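PDB 6HBE: copper-containing nitrite reductase from Thermus scotoductus, which probably reduces nitrite to nitric oxide at copper, taking electrons from a cytochrome c, as a homotrimeric enzyme of denitrification. Local coordinates for residues C[67-70]-C[74-77]; C[115-118]-C[124-127]; C[224-227]-C[233-236]. All coordinates share one frame; numbering follows the deposited sequence.

Contact 1 (C[67-70]-C[74-77]); sequences LRNL and THGL. With CU (copper (II) ion), chain N.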
# COMPACT_ATOMS: atom_id res chain seq x y z
N LEU C 67 -8.11 -26.12 -22.13
CA LEU C 67 -8.34 -24.69 -22.13
C LEU C 67 -8.88 -24.26 -23.47
O LEU C 67 -8.23 -24.49 -24.50
CB LEU C 67 -7.02 -23.98 -21.84
CG LEU C 67 -6.99 -22.45 -22.00
CD1 LEU C 67 -7.87 -21.79 -20.94
CD2 LEU C 67 -5.55 -21.95 -21.89
N ARG C 68 -10.00 -23.54 -23.49
CA ARG C 68 -10.58 -23.06 -24.74
C ARG C 68 -10.71 -21.56 -24.69
O ARG C 68 -11.15 -21.03 -23.67
CB ARG C 68 -11.98 -23.65 -24.99
CG ARG C 68 -12.05 -25.16 -24.98
CD ARG C 68 -13.47 -25.68 -25.26
NE ARG C 68 -13.56 -27.09 -24.91
CZ ARG C 68 -13.01 -28.09 -25.61
NH1 ARG C 68 -12.36 -27.88 -26.76
NH2 ARG C 68 -13.14 -29.35 -25.17
N ASN C 69 -10.34 -20.88 -25.77
CA ASN C 69 -10.51 -19.43 -25.84
C ASN C 69 -11.75 -19.06 -26.65
O ASN C 69 -11.75 -19.13 -27.89
CB ASN C 69 -9.25 -18.76 -26.40
CG ASN C 69 -9.36 -17.24 -26.38
OD1 ASN C 69 -10.41 -16.68 -26.04
ND2 ASN C 69 -8.26 -16.57 -26.74
N LEU C 70 -12.77 -18.59 -25.95
CA LEU C 70 -14.05 -18.24 -26.51
C LEU C 70 -14.18 -16.74 -26.79
O LEU C 70 -15.20 -16.30 -27.30
CB LEU C 70 -15.19 -18.73 -25.60
CG LEU C 70 -15.76 -20.13 -25.87
CD1 LEU C 70 -14.71 -21.21 -26.06
CD2 LEU C 70 -16.74 -20.53 -24.77
N THR C 74 -6.55 -12.71 -27.38
CA THR C 74 -5.67 -13.77 -26.87
C THR C 74 -5.79 -13.91 -25.35
O THR C 74 -5.89 -12.90 -24.68
CB THR C 74 -4.23 -13.46 -27.27
OG1 THR C 74 -4.15 -13.48 -28.71
CG2 THR C 74 -3.21 -14.44 -26.73
N HIS C 75 -5.73 -15.14 -24.84
CA HIS C 75 -5.74 -15.43 -23.39
C HIS C 75 -4.71 -16.54 -23.15
O HIS C 75 -3.87 -16.82 -24.03
CB HIS C 75 -7.15 -15.84 -22.91
CG HIS C 75 -8.14 -14.71 -22.93
ND1 HIS C 75 -8.07 -13.67 -22.04
CD2 HIS C 75 -9.21 -14.47 -23.73
CE1 HIS C 75 -9.04 -12.81 -22.31
NE2 HIS C 75 -9.74 -13.27 -23.33
N GLY C 76 -4.75 -17.16 -21.99
CA GLY C 76 -3.82 -18.23 -21.67
C GLY C 76 -4.06 -18.69 -20.26
O GLY C 76 -5.09 -18.37 -19.68
N LEU C 77 -3.12 -19.46 -19.70
CA LEU C 77 -3.27 -19.97 -18.33
C LEU C 77 -1.93 -20.28 -17.67
O LEU C 77 -1.03 -20.90 -18.28
CB LEU C 77 -4.14 -21.24 -18.33
CG LEU C 77 -4.42 -21.98 -17.01
CD1 LEU C 77 -5.39 -21.14 -16.17
CD2 LEU C 77 -5.01 -23.36 -17.27
CU CU N . -6.80 -13.34 -20.46

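Contact 2 (C[115-118]-C[124-127]); sequences CAPG and AHTM. With CU (copper (II) ion), chain N.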
# COMPACT_ATOMS: atom_id res chain seq x y z
N CYS C 115 -5.07 -16.13 -15.79
CA CYS C 115 -4.78 -15.99 -17.20
C CYS C 115 -3.30 -15.64 -17.39
O CYS C 115 -2.73 -14.89 -16.58
CB CYS C 115 -5.64 -14.89 -17.86
SG CYS C 115 -5.55 -14.91 -19.70
N ALA C 116 -2.69 -16.15 -18.46
CA ALA C 116 -1.31 -15.83 -18.82
C ALA C 116 -1.15 -15.81 -20.36
O ALA C 116 -0.58 -16.74 -20.94
CB ALA C 116 -0.37 -16.83 -18.17
N PRO C 117 -1.64 -14.75 -21.03
CA PRO C 117 -1.32 -14.56 -22.45
C PRO C 117 0.19 -14.57 -22.65
O PRO C 117 0.67 -15.15 -23.64
CB PRO C 117 -1.92 -13.19 -22.79
CG PRO C 117 -2.78 -12.82 -21.60
CD PRO C 117 -2.22 -13.52 -20.43
N GLY C 118 0.92 -13.99 -21.68
CA GLY C 118 2.35 -13.81 -21.72
C GLY C 118 2.64 -12.33 -21.51
O GLY C 118 1.78 -11.46 -21.74
N ALA C 124 -2.05 -7.57 -16.72
CA ALA C 124 -3.25 -6.79 -17.13
C ALA C 124 -4.55 -7.62 -17.11
O ALA C 124 -5.59 -7.14 -16.65
CB ALA C 124 -3.04 -6.13 -18.49
N HIS C 125 -4.48 -8.86 -17.56
CA HIS C 125 -5.70 -9.73 -17.56
C HIS C 125 -6.10 -10.23 -16.17
O HIS C 125 -7.28 -10.35 -15.87
CB HIS C 125 -5.54 -10.94 -18.49
CG HIS C 125 -5.62 -10.60 -19.94
ND1 HIS C 125 -6.20 -11.45 -20.86
CD2 HIS C 125 -5.18 -9.53 -20.63
CE1 HIS C 125 -6.10 -10.91 -22.07
NE2 HIS C 125 -5.50 -9.75 -21.96
N THR C 126 -5.12 -10.57 -15.34
CA THR C 126 -5.42 -11.09 -13.99
C THR C 126 -6.21 -10.07 -13.19
O THR C 126 -7.27 -10.38 -12.57
CB THR C 126 -4.14 -11.55 -13.28
OG1 THR C 126 -3.58 -12.68 -13.98
CG2 THR C 126 -4.43 -11.95 -11.83
N MET C 127 -5.80 -8.83 -13.26
CA MET C 127 -6.53 -7.76 -12.54
C MET C 127 -7.94 -7.49 -13.03
O MET C 127 -8.73 -6.88 -12.31
CB MET C 127 -5.71 -6.48 -12.41
CG MET C 127 -5.39 -5.73 -13.67
SD MET C 127 -6.80 -4.86 -14.34
CE MET C 127 -7.38 -3.82 -13.06
CU CU N . -6.80 -13.34 -20.46

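Contact 3 (C[224-227]-C[233-236]); sequences YMYY and NLVV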
# COMPACT_ATOMS: atom_id res chain seq x y z
N TYR C 224 -4.84 -24.48 14.40
CA TYR C 224 -3.72 -24.91 13.55
C TYR C 224 -3.85 -24.26 12.17
O TYR C 224 -4.93 -24.26 11.62
CB TYR C 224 -3.72 -26.44 13.35
CG TYR C 224 -3.80 -27.27 14.62
CD1 TYR C 224 -2.93 -27.07 15.69
CD2 TYR C 224 -4.74 -28.32 14.72
CE1 TYR C 224 -3.00 -27.84 16.86
CE2 TYR C 224 -4.83 -29.10 15.89
CZ TYR C 224 -3.96 -28.86 16.95
OH TYR C 224 -4.05 -29.65 18.09
N MET C 225 -2.75 -23.77 11.61
CA MET C 225 -2.72 -23.23 10.26
C MET C 225 -1.51 -23.79 9.51
O MET C 225 -0.49 -24.04 10.10
CB MET C 225 -2.63 -21.70 10.26
CG MET C 225 -3.45 -21.01 11.31
SD MET C 225 -3.68 -19.24 11.06
CE MET C 225 -1.99 -18.68 10.99
N TYR C 226 -1.65 -23.92 8.19
CA TYR C 226 -0.61 -24.49 7.34
C TYR C 226 -0.32 -23.53 6.19
O TYR C 226 -1.17 -23.33 5.32
CB TYR C 226 -1.06 -25.86 6.83
CG TYR C 226 -1.55 -26.76 7.95
CD1 TYR C 226 -2.89 -26.75 8.35
CD2 TYR C 226 -0.67 -27.61 8.62
CE1 TYR C 226 -3.33 -27.56 9.40
CE2 TYR C 226 -1.10 -28.43 9.66
CZ TYR C 226 -2.42 -28.41 10.05
OH TYR C 226 -2.86 -29.21 11.08
N TYR C 227 0.86 -22.93 6.19
CA TYR C 227 1.25 -22.00 5.12
C TYR C 227 1.38 -22.74 3.77
O TYR C 227 1.99 -23.82 3.70
CB TYR C 227 2.52 -21.23 5.48
CG TYR C 227 2.96 -20.13 4.49
CD1 TYR C 227 2.13 -19.05 4.16
CD2 TYR C 227 4.23 -20.15 3.91
CE1 TYR C 227 2.55 -18.05 3.27
CE2 TYR C 227 4.67 -19.16 3.04
CZ TYR C 227 3.84 -18.10 2.72
OH TYR C 227 4.32 -17.14 1.81
N ASN C 233 4.12 -27.04 7.18
CA ASN C 233 4.33 -25.63 7.53
C ASN C 233 3.34 -25.14 8.62
O ASN C 233 2.55 -24.18 8.41
CB ASN C 233 4.18 -24.77 6.26
CG ASN C 233 5.18 -25.11 5.16
OD1 ASN C 233 6.30 -25.53 5.40
ND2 ASN C 233 4.77 -24.87 3.93
N LEU C 234 3.41 -25.77 9.80
CA LEU C 234 2.44 -25.56 10.89
C LEU C 234 2.73 -24.32 11.76
O LEU C 234 3.85 -24.10 12.18
CB LEU C 234 2.40 -26.80 11.81
CG LEU C 234 1.51 -26.75 13.07
CD1 LEU C 234 0.04 -26.64 12.69
CD2 LEU C 234 1.74 -27.99 13.93
N VAL C 235 1.67 -23.53 12.00
CA VAL C 235 1.66 -22.38 12.90
C VAL C 235 0.47 -22.62 13.82
O VAL C 235 -0.60 -23.03 13.33
CB VAL C 235 1.41 -21.07 12.07
CG1 VAL C 235 1.29 -19.84 12.96
CG2 VAL C 235 2.51 -20.89 11.03
N VAL C 236 0.62 -22.38 15.12
CA VAL C 236 -0.47 -22.64 16.07
C VAL C 236 -0.96 -21.37 16.78
O VAL C 236 -0.18 -20.44 17.02
CB VAL C 236 -0.10 -23.73 17.12
CG1 VAL C 236 0.46 -24.96 16.43
CG2 VAL C 236 0.89 -23.23 18.15

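Contact 1 (C[67-70]-C[74-77])
Asn69 and His75 meet through different first torsions. Asn69 sends CG anti to the main-chain N (chi1 -175°), and His75 keeps its ring beside its own N (chi1 -69°). The two side chains cross at about a right angle. The amide of Asn69 then sits at the CD2 edge of the ring, with its plane turned 66° from that of the imidazole. OD1 of Asn69 comes within 3.4 Å of CD2 of His75, a packing contact. The amide makes its bonds elsewhere: OD1 takes the N-H of Asp71, and ND2 gives to the carbonyls of Val73 and Val93. Asp71 also holds NE2 of His75, while ND1 of His75 binds copper. In this cupredoxin domain the end of strand 62-69 turns into the loop that supplies His75, the first type 1 copper ligand in sequence. With an alanine here, Asp71 N and the carbonyls of Val73 and Val93 would probably lose their amide partner, and the turn carrying Asp71 would be freer to shift. Further along, CD2 of Leu67 lies 3.9 Å from CB of Leu77 and equally close to C of Gly76. Phe46 of strand 39-46 touches both leucines.

Contact 2 (C[115-118]-C[124-127])
The imidazole of His125 carries Pro117 on one face. CG of Pro117 stands 3.8 Å from the ring centroid of His125, only 12° off the ring normal. This is a CH-pi contact over the middle of the ring. Phe44 also stacks on this imidazole, and the ring of His75 meets it with planes about 65° apart. SG of Cys115 approaches obliquely, 4.7 Å from the centroid of the His125 ring. The two side chains converge on copper, which is bound by SG of Cys115 at 2.1 Å and by ND1 of His125 at 2.0 Å. Cys115 reaches the metal with SG anti to its main-chain N (chi1 -168°). NE2 of His125 is hydrogen-bonded to Glu385, so both ring nitrogens are engaged and rotation of the ring is restrained. OG1 of Thr126 lies 3.5 Å from O of Cys115 without bonding to it; its hydrogen bond goes back to O of Ile122. Thr126 also packs on Phe269 of a neighbouring subunit. ND1 of His75 and OE1 of Gln130 complete the site, the glutamine in the place where many type 1 sites have a methionine. This set, from cupredoxin loops and a short helix, is a type 1 copper centre.

Contact 3 (C[224-227]-C[233-236])
Tyr226 and Leu234 lie side by side and point the same way from one face of an antiparallel hairpin at the end of a larger sheet. Strand 248-254 lies beyond 222-227. CD1 of Leu234 comes 3.7 Å from CE2 of Tyr226, oblique to the ring, and also touches CB of Tyr224. On the same face Val236 puts CG1 at the edge of the Tyr224 ring, 4.1 Å from CD1 of Tyr224. Met225 and Val235 take the other face. The Met225 chain bends at its end (chi3 -57°) and brings CE to 4.0 Å from CG1 of Val235. Their backbones form a hydrogen-bonded pair, N to O at 2.9 Å both ways. Tyr227 N gives to O of Asn233 at 3.1 Å. ND2 of Asn233 closes the ladder, giving to O of Tyr227 at 3.0 Å. That bond is nearly straight at the hydrogen (172°), but the donor lies above the carbonyl plane. The hydroxyls of Tyr224, Tyr226 and Tyr227 are hydrogen-bonded to Glu147, Glu252 and Asp247 respectively. ND2 of Asn233 also bonds O of Val236 of a neighbouring subunit. One amide thus serves two carbonyls, tying the hairpin end to the trimer interface.

In the fold
Contacts 1 and 2 are two parts of one type 1 copper site. Their centres are 10 Å apart, and they touch at the metal, where ND1 of His75 lies 3.1 Å from ND1 of His125. A second copper, bound by His80 and His114, lies about 7 Å from the side chain of Thr126 and about 9 Å from that of Leu77. As in other copper nitrite reductases, it is probably the type 2 centre where nitrite is reduced. The adjacent Cys115 and His114 probably carry electrons between the two coppers. Contact 3, at the subunit interface, stands apart: its nearest atoms are about 17 Å from contact 2 and about 21 Å from contact 1.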